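Local coordinates for putative periplasmic protein (Bacteroides eggerthii, PDB 4HBR), which is of unknown function but is a putative periplasmic protein whose helices pack on one long antiparallel sheet, perhaps as in beta-lactamase-inhibitor-like folds, at residues I10-M15 with I22-D27; V32-M37 with D41-F46; S76-G81 with L122-I127. All coordinates share one frame; numbering follows the deposited sequence.

Contact 1: residues I10-M15 with I22-D27; sequences IALKKM and IAWSQD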
ATOM      1  N   ILE A  10      -5.030  16.941  12.626  1.00 63.17           N
ATOM      2  CA  ILE A  10      -5.578  16.579  13.948  1.00 62.44           C
ATOM      3  C   ILE A  10      -6.113  15.130  13.895  1.00 64.21           C
ATOM      4  O   ILE A  10      -5.850  14.340  14.813  1.00 64.33           O
ATOM      5  CB  ILE A  10      -6.647  17.617  14.425  1.00 67.40           C
ATOM      6  CG1 ILE A  10      -5.965  18.939  14.835  1.00 69.83           C
ATOM      7  CG2 ILE A  10      -7.505  17.079  15.596  1.00 67.87           C
ATOM      8  CD1 ILE A  10      -6.821  20.169  14.726  1.00 77.63           C
ATOM      9  N   ALA A  11      -6.795  14.775  12.789  1.00 58.10           N
ATOM     10  CA  ALA A  11      -7.343  13.433  12.571  1.00 54.50           C
ATOM     11  C   ALA A  11      -6.241  12.362  12.544  1.00 55.61           C
ATOM     12  O   ALA A  11      -6.429  11.306  13.143  1.00 53.38           O
ATOM     13  CB  ALA A  11      -8.147  13.392  11.292  1.00 53.82           C
ATOM     14  N   LEU A  12      -5.085  12.642  11.886  1.00 52.07           N
ATOM     15  CA  LEU A  12      -3.971  11.694  11.835  1.00 50.18           C
ATOM     16  C   LEU A  12      -3.318  11.539  13.216  1.00 56.46           C
ATOM     17  O   LEU A  12      -2.980  10.420  13.599  1.00 55.02           O
ATOM     18  CB  LEU A  12      -2.924  12.086  10.784  1.00 49.94           C
ATOM     19  CG  LEU A  12      -1.729  11.131  10.662  1.00 52.86           C
ATOM     20  CD1 LEU A  12      -2.067   9.895   9.809  1.00 49.95           C
ATOM     21  CD2 LEU A  12      -0.521  11.849  10.169  1.00 55.07           C
ATOM     22  N   LYS A  13      -3.172  12.653  13.964  1.00 54.77           N
ATOM     23  CA  LYS A  13      -2.609  12.672  15.311  1.00 54.65           C
ATOM     24  C   LYS A  13      -3.434  11.773  16.259  1.00 59.23           C
ATOM     25  O   LYS A  13      -2.856  11.053  17.067  1.00 57.98           O
ATOM     26  CB  LYS A  13      -2.547  14.123  15.830  1.00 58.76           C
ATOM     27  CG  LYS A  13      -2.021  14.313  17.254  1.00 64.34           C
ATOM     28  CD  LYS A  13      -0.554  13.943  17.420  1.00 63.41           C
ATOM     29  CE  LYS A  13      -0.167  13.824  18.869  1.00 56.05           C
ATOM     30  NZ  LYS A  13       1.316  13.862  19.019  1.00 64.92           N
ATOM     31  N   LYS A  14      -4.770  11.787  16.123  1.00 57.29           N
ATOM     32  CA  LYS A  14      -5.704  10.971  16.902  1.00 56.79           C
ATOM     33  C   LYS A  14      -5.456   9.462  16.659  1.00 60.56           C
ATOM     34  O   LYS A  14      -5.461   8.672  17.615  1.00 61.22           O
ATOM     35  CB  LYS A  14      -7.148  11.353  16.521  1.00 59.25           C
ATOM     36  CG  LYS A  14      -8.188  11.109  17.600  1.00 70.32           C
ATOM     37  CD  LYS A  14      -9.612  11.522  17.173  1.00 73.61           C
ATOM     38  CE  LYS A  14      -9.932  13.006  17.311  1.00 83.98           C
ATOM     39  NZ  LYS A  14     -10.125  13.437  18.720  1.00 88.54           N
HETATM   40  N   MSE A  15      -5.231   9.070  15.391  1.00 54.93           N
HETATM   41  CA  MSE A  15      -4.947   7.695  14.948  1.00 52.84           C
HETATM   42  C   MSE A  15      -3.517   7.232  15.316  1.00 54.31           C
HETATM   43  O   MSE A  15      -3.330   6.083  15.722  1.00 52.33           O
HETATM   44  CB  MSE A  15      -5.083   7.629  13.435  1.00 54.74           C
HETATM   45  CG  MSE A  15      -6.357   7.001  12.930  1.00 63.34           C
HETATM   46 SE   MSE A  15      -6.549   7.468  11.001  0.75 72.23          SE
HETATM   47  CE  MSE A  15      -7.755   8.972  11.251  1.00 71.16           C
ATOM     48  N   ILE A  22       6.201  13.652   9.491  1.00 60.36           N
ATOM     49  CA  ILE A  22       5.133  13.397   8.542  1.00 57.15           C
ATOM     50  C   ILE A  22       5.320  14.301   7.314  1.00 64.04           C
ATOM     51  O   ILE A  22       5.527  15.511   7.445  1.00 66.44           O
ATOM     52  CB  ILE A  22       3.733  13.581   9.219  1.00 57.94           C
ATOM     53  CG1 ILE A  22       3.593  12.684  10.454  1.00 55.26           C
ATOM     54  CG2 ILE A  22       2.579  13.327   8.218  1.00 56.30           C
ATOM     55  CD1 ILE A  22       2.668  13.205  11.497  1.00 58.97           C
ATOM     56  N   ALA A  23       5.261  13.689   6.129  1.00 59.50           N
ATOM     57  CA  ALA A  23       5.317  14.367   4.842  1.00 60.13           C
ATOM     58  C   ALA A  23       3.939  14.284   4.197  1.00 61.64           C
ATOM     59  O   ALA A  23       3.414  13.178   4.011  1.00 58.88           O
ATOM     60  CB  ALA A  23       6.378  13.743   3.948  1.00 60.61           C
ATOM     61  N   TRP A  24       3.326  15.448   3.938  1.00 58.77           N
ATOM     62  CA  TRP A  24       2.005  15.547   3.346  1.00 58.20           C
ATOM     63  C   TRP A  24       2.088  15.849   1.867  1.00 62.63           C
ATOM     64  O   TRP A  24       2.915  16.659   1.436  1.00 64.21           O
ATOM     65  CB  TRP A  24       1.163  16.614   4.040  1.00 58.69           C
ATOM     66  CG  TRP A  24       0.795  16.293   5.456  1.00 59.12           C
ATOM     67  CD1 TRP A  24       1.420  16.734   6.583  1.00 63.47           C
ATOM     68  CD2 TRP A  24      -0.325  15.512   5.897  1.00 57.25           C
ATOM     69  NE1 TRP A  24       0.767  16.271   7.700  1.00 61.89           N
ATOM     70  CE2 TRP A  24      -0.313  15.524   7.312  1.00 61.32           C
ATOM     71  CE3 TRP A  24      -1.353  14.810   5.231  1.00 56.77           C
ATOM     72  CZ2 TRP A  24      -1.275  14.847   8.078  1.00 59.42           C
ATOM     73  CZ3 TRP A  24      -2.319  14.161   5.992  1.00 56.89           C
ATOM     74  CH2 TRP A  24      -2.268  14.173   7.398  1.00 57.93           C
ATOM     75  N   SER A  25       1.216  15.182   1.095  1.00 56.90           N
ATOM     76  CA  SER A  25       1.094  15.336  -0.354  1.00 56.57           C
ATOM     77  C   SER A  25      -0.356  15.132  -0.777  1.00 60.35           C
ATOM     78  O   SER A  25      -1.184  14.725   0.035  1.00 58.65           O
ATOM     79  CB  SER A  25       2.012  14.359  -1.086  1.00 57.26           C
ATOM     80  OG  SER A  25       1.603  13.010  -0.921  1.00 62.65           O
ATOM     81  N   GLN A  26      -0.673  15.438  -2.034  1.00 58.22           N
ATOM     82  CA  GLN A  26      -2.016  15.250  -2.555  1.00 57.73           C
ATOM     83  C   GLN A  26      -2.025  14.129  -3.580  1.00 60.19           C
ATOM     84  O   GLN A  26      -1.068  13.958  -4.332  1.00 61.65           O
ATOM     85  CB  GLN A  26      -2.581  16.551  -3.146  1.00 61.29           C
ATOM     86  CG  GLN A  26      -3.183  17.466  -2.082  1.00 76.40           C
ATOM     87  CD  GLN A  26      -4.103  18.498  -2.672  1.00 97.71           C
ATOM     88  OE1 GLN A  26      -5.151  18.176  -3.249  1.00 93.49           O
ATOM     89  NE2 GLN A  26      -3.743  19.767  -2.500  1.00 86.29           N
ATOM     90  N   ASP A  27      -3.089  13.339  -3.577  1.00 53.42           N
ATOM     91  CA  ASP A  27      -3.301  12.241  -4.521  1.00 50.84           C
ATOM     92  C   ASP A  27      -4.758  12.324  -4.920  1.00 55.03           C
ATOM     93  O   ASP A  27      -5.629  11.922  -4.146  1.00 54.47           O
ATOM     94  CB  ASP A  27      -2.916  10.868  -3.905  1.00 49.57           C
ATOM     95  CG  ASP A  27      -3.084   9.647  -4.807  1.00 53.04           C
ATOM     96  OD1 ASP A  27      -3.235   9.826  -6.041  1.00 55.87           O
ATOM     97  OD2 ASP A  27      -3.041   8.522  -4.287  1.00 53.31           O
TER
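Leu12, on the helix that precedes the sheet, meets Ile22 and Trp24 where the chain enters the edge strand 23-27, a small worked example of helix-on-sheet packing. A single methyl, Leu12 CD2, does nearly all the touching. Ile22 comes to it head-on, the two side chains reaching toward each other until Leu12 CD2 and Ile22 CD1 are 3.7 Å apart, with Ile22 CG2 following at 3.9 Å. Trp24 arrives differently. Its indole slides past the leucine in the reverse direction, and the six-membered ring presents CH2 to Leu12 CB at 4.0 Å. Behind this first shell, Ile22 CG2 also lies 3.4 Å above the plane of the Trp24 ring, toward its rim, so the isoleucine covers part of one indole face while its CD1 meets the leucine. With CG anti to the backbone N (chi1 -179°), Leu12 carries its branched end toward the sheet, where it is buried among Ala33, Phe35, Val44 and Phe46 of the next strands. Val8 and Gln9, earlier on the helix, touch Trp24 as well. The contact is purely apolar, and at its indole end Leu12 CD2 lies 3.7 Å from Trp24 CZ2.

Contact 2: residues V32-M37 with D41-F46; sequences VADFVM and DTRVWF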
ATOM      1  N   VAL A  32      -2.453  12.873   1.595  1.00 46.09           N
ATOM      2  CA  VAL A  32      -1.739  11.660   1.993  1.00 43.88           C
ATOM      3  C   VAL A  32      -0.629  11.976   2.994  1.00 50.95           C
ATOM      4  O   VAL A  32       0.260  12.791   2.721  1.00 52.77           O
ATOM      5  CB  VAL A  32      -1.171  10.866   0.793  1.00 46.20           C
ATOM      6  CG1 VAL A  32      -0.673   9.488   1.228  1.00 43.74           C
ATOM      7  CG2 VAL A  32      -2.190  10.746  -0.334  1.00 45.25           C
ATOM      8  N   ALA A  33      -0.692  11.304   4.158  1.00 47.21           N
ATOM      9  CA  ALA A  33       0.315  11.393   5.198  1.00 47.72           C
ATOM     10  C   ALA A  33       1.281  10.252   5.004  1.00 51.64           C
ATOM     11  O   ALA A  33       0.855   9.115   4.874  1.00 50.14           O
ATOM     12  CB  ALA A  33      -0.327  11.329   6.568  1.00 48.43           C
ATOM     13  N   ASP A  34       2.571  10.555   4.949  1.00 51.57           N
ATOM     14  CA  ASP A  34       3.659   9.596   4.762  1.00 52.25           C
ATOM     15  C   ASP A  34       4.610   9.702   5.968  1.00 54.39           C
ATOM     16  O   ASP A  34       5.106  10.790   6.258  1.00 54.55           O
ATOM     17  CB  ASP A  34       4.366   9.901   3.422  1.00 57.28           C
ATOM     18  CG  ASP A  34       5.539   9.004   3.098  1.00 86.89           C
ATOM     19  OD1 ASP A  34       6.673   9.323   3.537  1.00 92.97           O
ATOM     20  OD2 ASP A  34       5.345   8.028   2.350  1.00 97.62           O
ATOM     21  N   PHE A  35       4.813   8.585   6.706  1.00 49.28           N
ATOM     22  CA  PHE A  35       5.664   8.506   7.921  1.00 47.65           C
ATOM     23  C   PHE A  35       6.066   7.054   8.200  1.00 51.14           C
ATOM     24  O   PHE A  35       5.539   6.138   7.571  1.00 48.92           O
ATOM     25  CB  PHE A  35       4.932   9.097   9.157  1.00 48.87           C
ATOM     26  CG  PHE A  35       3.562   8.505   9.408  1.00 48.21           C
ATOM     27  CD1 PHE A  35       2.451   8.932   8.674  1.00 48.76           C
ATOM     28  CD2 PHE A  35       3.387   7.482  10.337  1.00 48.56           C
ATOM     29  CE1 PHE A  35       1.199   8.337   8.854  1.00 47.49           C
ATOM     30  CE2 PHE A  35       2.127   6.886  10.514  1.00 48.66           C
ATOM     31  CZ  PHE A  35       1.041   7.335   9.784  1.00 45.72           C
ATOM     32  N   VAL A  36       6.965   6.846   9.172  1.00 49.51           N
ATOM     33  CA  VAL A  36       7.434   5.525   9.600  1.00 49.30           C
ATOM     34  C   VAL A  36       6.721   5.167  10.919  1.00 55.40           C
ATOM     35  O   VAL A  36       6.688   5.967  11.860  1.00 56.51           O
ATOM     36  CB  VAL A  36       8.987   5.480   9.729  1.00 54.07           C
ATOM     37  CG1 VAL A  36       9.472   4.121  10.240  1.00 52.56           C
ATOM     38  CG2 VAL A  36       9.655   5.823   8.398  1.00 54.00           C
HETATM   39  N   MSE A  37       6.107   3.989  10.946  1.00 52.08           N
HETATM   40  CA  MSE A  37       5.361   3.457  12.088  1.00 51.57           C
HETATM   41  C   MSE A  37       5.827   2.034  12.357  1.00 56.79           C
HETATM   42  O   MSE A  37       5.692   1.182  11.485  1.00 56.50           O
HETATM   43  CB  MSE A  37       3.831   3.518  11.796  1.00 51.67           C
HETATM   44  CG  MSE A  37       2.940   3.300  13.023  1.00 58.26           C
HETATM   45 SE   MSE A  37       3.462   4.294  14.618  0.75 68.89          SE
HETATM   46  CE  MSE A  37       3.151   6.112  13.979  1.00 66.20           C
ATOM     47  N   ASP A  41       7.214   1.846   6.535  1.00 45.33           N
ATOM     48  CA  ASP A  41       6.719   3.019   5.803  1.00 45.77           C
ATOM     49  C   ASP A  41       5.211   2.918   5.748  1.00 48.17           C
ATOM     50  O   ASP A  41       4.681   1.872   5.382  1.00 46.40           O
ATOM     51  CB  ASP A  41       7.321   3.133   4.388  1.00 48.16           C
ATOM     52  CG  ASP A  41       8.803   3.442   4.383  1.00 68.51           C
ATOM     53  OD1 ASP A  41       9.264   4.173   5.288  1.00 71.41           O
ATOM     54  OD2 ASP A  41       9.504   2.962   3.469  1.00 80.30           O
ATOM     55  N   THR A  42       4.530   3.961   6.218  1.00 44.45           N
ATOM     56  CA  THR A  42       3.081   4.025   6.328  1.00 41.89           C
ATOM     57  C   THR A  42       2.544   5.243   5.605  1.00 44.14           C
ATOM     58  O   THR A  42       3.119   6.319   5.695  1.00 45.81           O
ATOM     59  CB  THR A  42       2.685   4.046   7.833  1.00 48.14           C
ATOM     60  OG1 THR A  42       3.309   2.945   8.494  1.00 48.25           O
ATOM     61  CG2 THR A  42       1.170   4.007   8.062  1.00 42.43           C
ATOM     62  N   ARG A  43       1.432   5.070   4.901  1.00 40.42           N
ATOM     63  CA  ARG A  43       0.730   6.134   4.192  1.00 40.18           C
ATOM     64  C   ARG A  43      -0.739   6.061   4.567  1.00 44.02           C
ATOM     65  O   ARG A  43      -1.275   4.963   4.704  1.00 43.90           O
ATOM     66  CB  ARG A  43       0.929   6.035   2.678  1.00 38.94           C
ATOM     67  CG  ARG A  43       2.365   6.285   2.236  1.00 41.18           C
ATOM     68  CD  ARG A  43       2.581   5.952   0.760  1.00 40.06           C
ATOM     69  NE  ARG A  43       2.291   4.541   0.445  1.00 47.34           N
ATOM     70  CZ  ARG A  43       3.081   3.500   0.719  1.00 51.44           C
ATOM     71  NH1 ARG A  43       4.227   3.673   1.366  1.00 46.48           N
ATOM     72  NH2 ARG A  43       2.717   2.276   0.364  1.00 35.35           N
ATOM     73  N   VAL A  44      -1.371   7.222   4.818  1.00 40.54           N
ATOM     74  CA  VAL A  44      -2.791   7.316   5.199  1.00 39.15           C
ATOM     75  C   VAL A  44      -3.443   8.378   4.318  1.00 43.43           C
ATOM     76  O   VAL A  44      -2.944   9.498   4.261  1.00 43.17           O
ATOM     77  CB  VAL A  44      -3.018   7.594   6.733  1.00 41.86           C
ATOM     78  CG1 VAL A  44      -4.502   7.484   7.108  1.00 41.56           C
ATOM     79  CG2 VAL A  44      -2.206   6.642   7.590  1.00 40.33           C
ATOM     80  N   TRP A  45      -4.541   8.013   3.619  1.00 41.26           N
ATOM     81  CA  TRP A  45      -5.317   8.894   2.722  1.00 40.81           C
ATOM     82  C   TRP A  45      -6.486   9.488   3.477  1.00 44.73           C
ATOM     83  O   TRP A  45      -7.180   8.779   4.204  1.00 43.38           O
ATOM     84  CB  TRP A  45      -5.842   8.127   1.492  1.00 38.00           C
ATOM     85  CG  TRP A  45      -4.836   7.878   0.409  1.00 38.23           C
ATOM     86  CD1 TRP A  45      -4.808   8.454  -0.830  1.00 41.56           C
ATOM     87  CD2 TRP A  45      -3.713   6.984   0.462  1.00 36.90           C
ATOM     88  NE1 TRP A  45      -3.761   7.948  -1.565  1.00 39.94           N
ATOM     89  CE2 TRP A  45      -3.060   7.058  -0.791  1.00 40.41           C
ATOM     90  CE3 TRP A  45      -3.236   6.071   1.424  1.00 37.34           C
ATOM     91  CZ2 TRP A  45      -1.920   6.298  -1.089  1.00 39.10           C
ATOM     92  CZ3 TRP A  45      -2.143   5.281   1.109  1.00 37.74           C
ATOM     93  CH2 TRP A  45      -1.479   5.419  -0.124  1.00 38.34           C
ATOM     94  N   PHE A  46      -6.728  10.772   3.268  1.00 43.14           N
ATOM     95  CA  PHE A  46      -7.814  11.523   3.896  1.00 44.24           C
ATOM     96  C   PHE A  46      -8.609  12.318   2.890  1.00 50.74           C
ATOM     97  O   PHE A  46      -8.026  12.896   1.969  1.00 52.14           O
ATOM     98  CB  PHE A  46      -7.242  12.519   4.938  1.00 47.13           C
ATOM     99  CG  PHE A  46      -6.659  11.903   6.182  1.00 47.78           C
ATOM    100  CD1 PHE A  46      -7.455  11.664   7.295  1.00 50.39           C
ATOM    101  CD2 PHE A  46      -5.301  11.585   6.254  1.00 48.96           C
ATOM    102  CE1 PHE A  46      -6.914  11.081   8.446  1.00 50.43           C
ATOM    103  CE2 PHE A  46      -4.755  11.020   7.417  1.00 50.58           C
ATOM    104  CZ  PHE A  46      -5.570  10.750   8.495  1.00 48.43           C
TER
HETATM  105  O   HOH W   1       6.267   5.647   1.682  1.00 54.46           O
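Val32 has CG1 anti to its backbone N (chi1 -169°), which leaves CG2 beside that N and hanging over the indole of Trp45, 3.6 Å from the centroid of the five-membered ring in a CH-pi contact. On the other face of the hairpin Phe35 takes the position between backbone N and carbonyl carbon (chi1 53°), folding its ring back across the partner strand: Thr42 CB sits over one ring face, 4.3 Å from the centroid, while Val44 CG2 meets the ring edge. Underneath runs a regular antiparallel ladder. Ala33 with Val44 and Phe35 with Thr42 are the hydrogen-bonded pairs, the shortest bond being Thr42 N to Phe35 O at 2.8 Å. Between them, Asp34 and Arg43 form a non-hydrogen-bonded pair whose side chains run alongside one another. Their charged groups do not touch: Asp34 OD2 and Arg43 NH1 are 4.6 Å apart. A water spans the interval, donating to Asp34 OD2 at 2.6 Å and accepting from Arg43 NH1 at 2.9 Å. Arg43 NH2 has its stronger partners on strand 52-58, a salt bridge to Asp58 and a hydrogen bond to Gln56. The guanidinium is thus held from two strands, and the water-mediated link probably lets Asp34 share in balancing its charge.

Contact 3: residues S76-G81 with L122-I127; sequences SEFSDG and LRQQNI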
ATOM      1  N   SER A  76       2.381 -19.346  -7.825  1.00 52.17           N
ATOM      2  CA  SER A  76       2.144 -18.518  -9.010  1.00 51.39           C
ATOM      3  C   SER A  76       3.339 -18.535  -9.979  1.00 58.65           C
ATOM      4  O   SER A  76       4.403 -19.065  -9.653  1.00 60.39           O
ATOM      5  CB  SER A  76       1.828 -17.079  -8.601  1.00 50.95           C
ATOM      6  OG  SER A  76       2.999 -16.356  -8.254  1.00 51.65           O
ATOM      7  N   GLU A  77       3.154 -17.911 -11.161  1.00 55.98           N
ATOM      8  CA  GLU A  77       4.170 -17.784 -12.205  1.00 57.31           C
ATOM      9  C   GLU A  77       5.235 -16.725 -11.824  1.00 59.82           C
ATOM     10  O   GLU A  77       6.227 -16.578 -12.537  1.00 61.09           O
ATOM     11  CB  GLU A  77       3.521 -17.461 -13.577  1.00 59.18           C
ATOM     12  CG  GLU A  77       2.653 -16.208 -13.605  1.00 74.15           C
ATOM     13  CD  GLU A  77       2.190 -15.712 -14.963  1.00113.63           C
ATOM     14  OE1 GLU A  77       2.998 -15.733 -15.923  1.00108.79           O
ATOM     15  OE2 GLU A  77       1.034 -15.235 -15.045  1.00115.08           O
ATOM     16  N   PHE A  78       5.055 -16.031 -10.688  1.00 54.05           N
ATOM     17  CA  PHE A  78       5.965 -14.989 -10.211  1.00 52.77           C
ATOM     18  C   PHE A  78       6.852 -15.451  -9.065  1.00 56.79           C
ATOM     19  O   PHE A  78       7.704 -14.680  -8.622  1.00 56.64           O
ATOM     20  CB  PHE A  78       5.157 -13.756  -9.772  1.00 52.17           C
ATOM     21  CG  PHE A  78       4.195 -13.278 -10.828  1.00 52.57           C
ATOM     22  CD1 PHE A  78       4.645 -12.560 -11.930  1.00 55.22           C
ATOM     23  CD2 PHE A  78       2.844 -13.593 -10.747  1.00 54.03           C
ATOM     24  CE1 PHE A  78       3.760 -12.168 -12.936  1.00 56.01           C
ATOM     25  CE2 PHE A  78       1.957 -13.183 -11.741  1.00 56.41           C
ATOM     26  CZ  PHE A  78       2.424 -12.474 -12.831  1.00 55.07           C
ATOM     27  N   SER A  79       6.675 -16.705  -8.600  1.00 54.79           N
ATOM     28  CA  SER A  79       7.399 -17.303  -7.465  1.00 55.91           C
ATOM     29  C   SER A  79       8.921 -17.167  -7.571  1.00 62.75           C
ATOM     30  O   SER A  79       9.584 -16.996  -6.543  1.00 63.77           O
ATOM     31  CB  SER A  79       7.041 -18.777  -7.317  1.00 60.00           C
ATOM     32  OG  SER A  79       7.217 -19.510  -8.518  1.00 69.53           O
ATOM     33  N   ASP A  80       9.460 -17.240  -8.804  1.00 60.41           N
ATOM     34  CA  ASP A  80      10.898 -17.162  -9.107  1.00 62.35           C
ATOM     35  C   ASP A  80      11.392 -15.705  -9.282  1.00 63.10           C
ATOM     36  O   ASP A  80      12.596 -15.485  -9.394  1.00 64.51           O
ATOM     37  CB  ASP A  80      11.228 -17.994 -10.374  1.00 66.79           C
ATOM     38  CG  ASP A  80      10.496 -17.588 -11.655  1.00 82.37           C
ATOM     39  OD1 ASP A  80       9.389 -16.995 -11.554  1.00 80.61           O
ATOM     40  OD2 ASP A  80      11.010 -17.896 -12.761  1.00 92.62           O
ATOM     41  N   GLY A  81      10.469 -14.738  -9.287  1.00 54.86           N
ATOM     42  CA  GLY A  81      10.800 -13.328  -9.447  1.00 52.50           C
ATOM     43  C   GLY A  81      11.424 -12.669  -8.229  1.00 54.47           C
ATOM     44  O   GLY A  81      11.482 -13.263  -7.143  1.00 53.50           O
ATOM     45  N   LEU A 122      -7.068 -10.669  -7.054  1.00 38.11           N
ATOM     46  CA  LEU A 122      -8.019  -9.621  -7.426  1.00 36.36           C
ATOM     47  C   LEU A 122      -7.620  -8.947  -8.737  1.00 40.65           C
ATOM     48  O   LEU A 122      -8.486  -8.512  -9.504  1.00 41.66           O
ATOM     49  CB  LEU A 122      -8.103  -8.564  -6.314  1.00 34.58           C
ATOM     50  CG  LEU A 122      -8.714  -9.016  -5.004  1.00 38.37           C
ATOM     51  CD1 LEU A 122      -8.380  -8.034  -3.885  1.00 38.28           C
ATOM     52  CD2 LEU A 122     -10.233  -9.315  -5.157  1.00 33.90           C
ATOM     53  N   ARG A 123      -6.315  -8.853  -8.989  1.00 37.15           N
ATOM     54  CA  ARG A 123      -5.700  -8.169 -10.136  1.00 37.09           C
ATOM     55  C   ARG A 123      -4.245  -8.549 -10.290  1.00 42.47           C
ATOM     56  O   ARG A 123      -3.510  -8.562  -9.308  1.00 42.86           O
ATOM     57  CB  ARG A 123      -5.769  -6.620  -9.913  1.00 35.29           C
ATOM     58  CG  ARG A 123      -5.083  -5.721 -10.955  1.00 38.46           C
ATOM     59  CD  ARG A 123      -5.712  -5.836 -12.345  1.00 44.28           C
ATOM     60  NE  ARG A 123      -7.174  -5.759 -12.261  1.00 51.72           N
ATOM     61  CZ  ARG A 123      -8.021  -6.207 -13.184  1.00 58.46           C
ATOM     62  NH1 ARG A 123      -7.568  -6.752 -14.299  1.00 42.69           N
ATOM     63  NH2 ARG A 123      -9.329  -6.105 -12.994  1.00 52.57           N
ATOM     64  N   GLN A 124      -3.832  -8.781 -11.525  1.00 40.77           N
ATOM     65  CA  GLN A 124      -2.469  -9.006 -11.987  1.00 41.71           C
ATOM     66  C   GLN A 124      -2.212  -7.897 -12.984  1.00 47.83           C
ATOM     67  O   GLN A 124      -2.865  -7.867 -14.025  1.00 48.43           O
ATOM     68  CB  GLN A 124      -2.395 -10.383 -12.638  1.00 44.28           C
ATOM     69  CG  GLN A 124      -1.038 -11.007 -12.695  1.00 61.30           C
ATOM     70  CD  GLN A 124      -1.223 -12.508 -12.747  1.00 73.53           C
ATOM     71  OE1 GLN A 124      -1.781 -13.150 -11.824  1.00 70.03           O
ATOM     72  NE2 GLN A 124      -0.727 -13.103 -13.812  1.00 49.12           N
ATOM     73  N   GLN A 125      -1.388  -6.907 -12.608  1.00 44.78           N
ATOM     74  CA  GLN A 125      -1.088  -5.705 -13.405  1.00 43.65           C
ATOM     75  C   GLN A 125       0.366  -5.743 -13.871  1.00 47.55           C
ATOM     76  O   GLN A 125       1.250  -6.083 -13.101  1.00 49.46           O
ATOM     77  CB  GLN A 125      -1.315  -4.466 -12.502  1.00 43.56           C
ATOM     78  CG  GLN A 125      -1.870  -3.155 -13.064  1.00 54.89           C
ATOM     79  CD  GLN A 125      -2.222  -2.187 -11.916  1.00 87.83           C
ATOM     80  OE1 GLN A 125      -2.967  -2.507 -10.955  1.00 75.42           O
ATOM     81  NE2 GLN A 125      -1.740  -0.958 -12.032  1.00 87.06           N
ATOM     82  N   ASN A 126       0.615  -5.356 -15.103  1.00 45.48           N
ATOM     83  CA  ASN A 126       1.962  -5.180 -15.622  1.00 45.32           C
ATOM     84  C   ASN A 126       2.281  -3.715 -15.350  1.00 47.24           C
ATOM     85  O   ASN A 126       1.639  -2.829 -15.921  1.00 46.85           O
ATOM     86  CB  ASN A 126       2.054  -5.560 -17.097  1.00 43.91           C
ATOM     87  CG  ASN A 126       3.446  -5.530 -17.680  1.00 62.01           C
ATOM     88  OD1 ASN A 126       4.248  -4.650 -17.395  1.00 57.73           O
ATOM     89  ND2 ASN A 126       3.755  -6.466 -18.555  1.00 56.73           N
ATOM     90  N   ILE A 127       3.191  -3.468 -14.395  1.00 42.02           N
ATOM     91  CA  ILE A 127       3.548  -2.120 -13.956  1.00 40.52           C
ATOM     92  C   ILE A 127       4.920  -1.691 -14.497  1.00 44.89           C
ATOM     93  O   ILE A 127       5.487  -0.723 -13.987  1.00 43.34           O
ATOM     94  CB  ILE A 127       3.452  -1.971 -12.413  1.00 41.88           C
ATOM     95  CG1 ILE A 127       4.428  -2.928 -11.669  1.00 40.76           C
ATOM     96  CG2 ILE A 127       1.995  -2.149 -11.956  1.00 40.40           C
ATOM     97  CD1 ILE A 127       4.764  -2.500 -10.244  1.00 37.47           C
TER
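Phe78 and Gln124 make the close part of this contact, between the loop that follows helix 67-75 and the outermost strand 121-126. The CE2-CZ edge of the ring is set against the flat face of the Gln124 amide, the two planes being 89° apart. Phe78 CE2 stands 3.4 Å from Gln124 CD, which lies in the plane of the ring. With CG anti to the backbone N (chi1 -157°) and an extended chain beyond it, Gln124 carries its amide across to the loop. The phenyl is buried, wedged among Val102, Tyr111 and Ile113 of the sheet, and Glu77 CG packs on one of its faces, 3.6 Å above the plane. The outer side is looser. Glu77 and Gln124 are exposed, and Glu77 OE2 comes within 3.0 Å of Gln124 NE2, with carboxylate and amide turned steeply against each other. The loop is also held by polar bonds: Phe78 N donates to Ser76 OG at 3.2 Å, and Lys104 grips both Glu77 O and Asp80. It combines an ST turn at Ser76 with two overlapping type I beta turns, Ser76-Ser79 and Phe78-Gly81, leading from helix 67-75 into strand 82-90 of the antiparallel sheet.

Overall arrangement
From the N terminus the three contacts follow in series, each closing before the next begins, so none nests or crosses. Contact 1 closes the six-residue connection between helix 6-15 and the first strand. Contact 2 closes the tight turn between strands 30-37 and 40-46, forming a hairpin; it touches contact 1 through Ser25 O to Val32 N and Asp27 OD2 to Trp45 NE1, both probable hydrogen bonds. Contact 3 closes a longer loop, forty residues including all of strands 82-90, 97-104 and 109-115, and ties the connection after helix 67-75 to the last strand. Its centre lies about 31 Å from that of contact 1, across the chain's centre, yet the same eight-stranded sheet joins them.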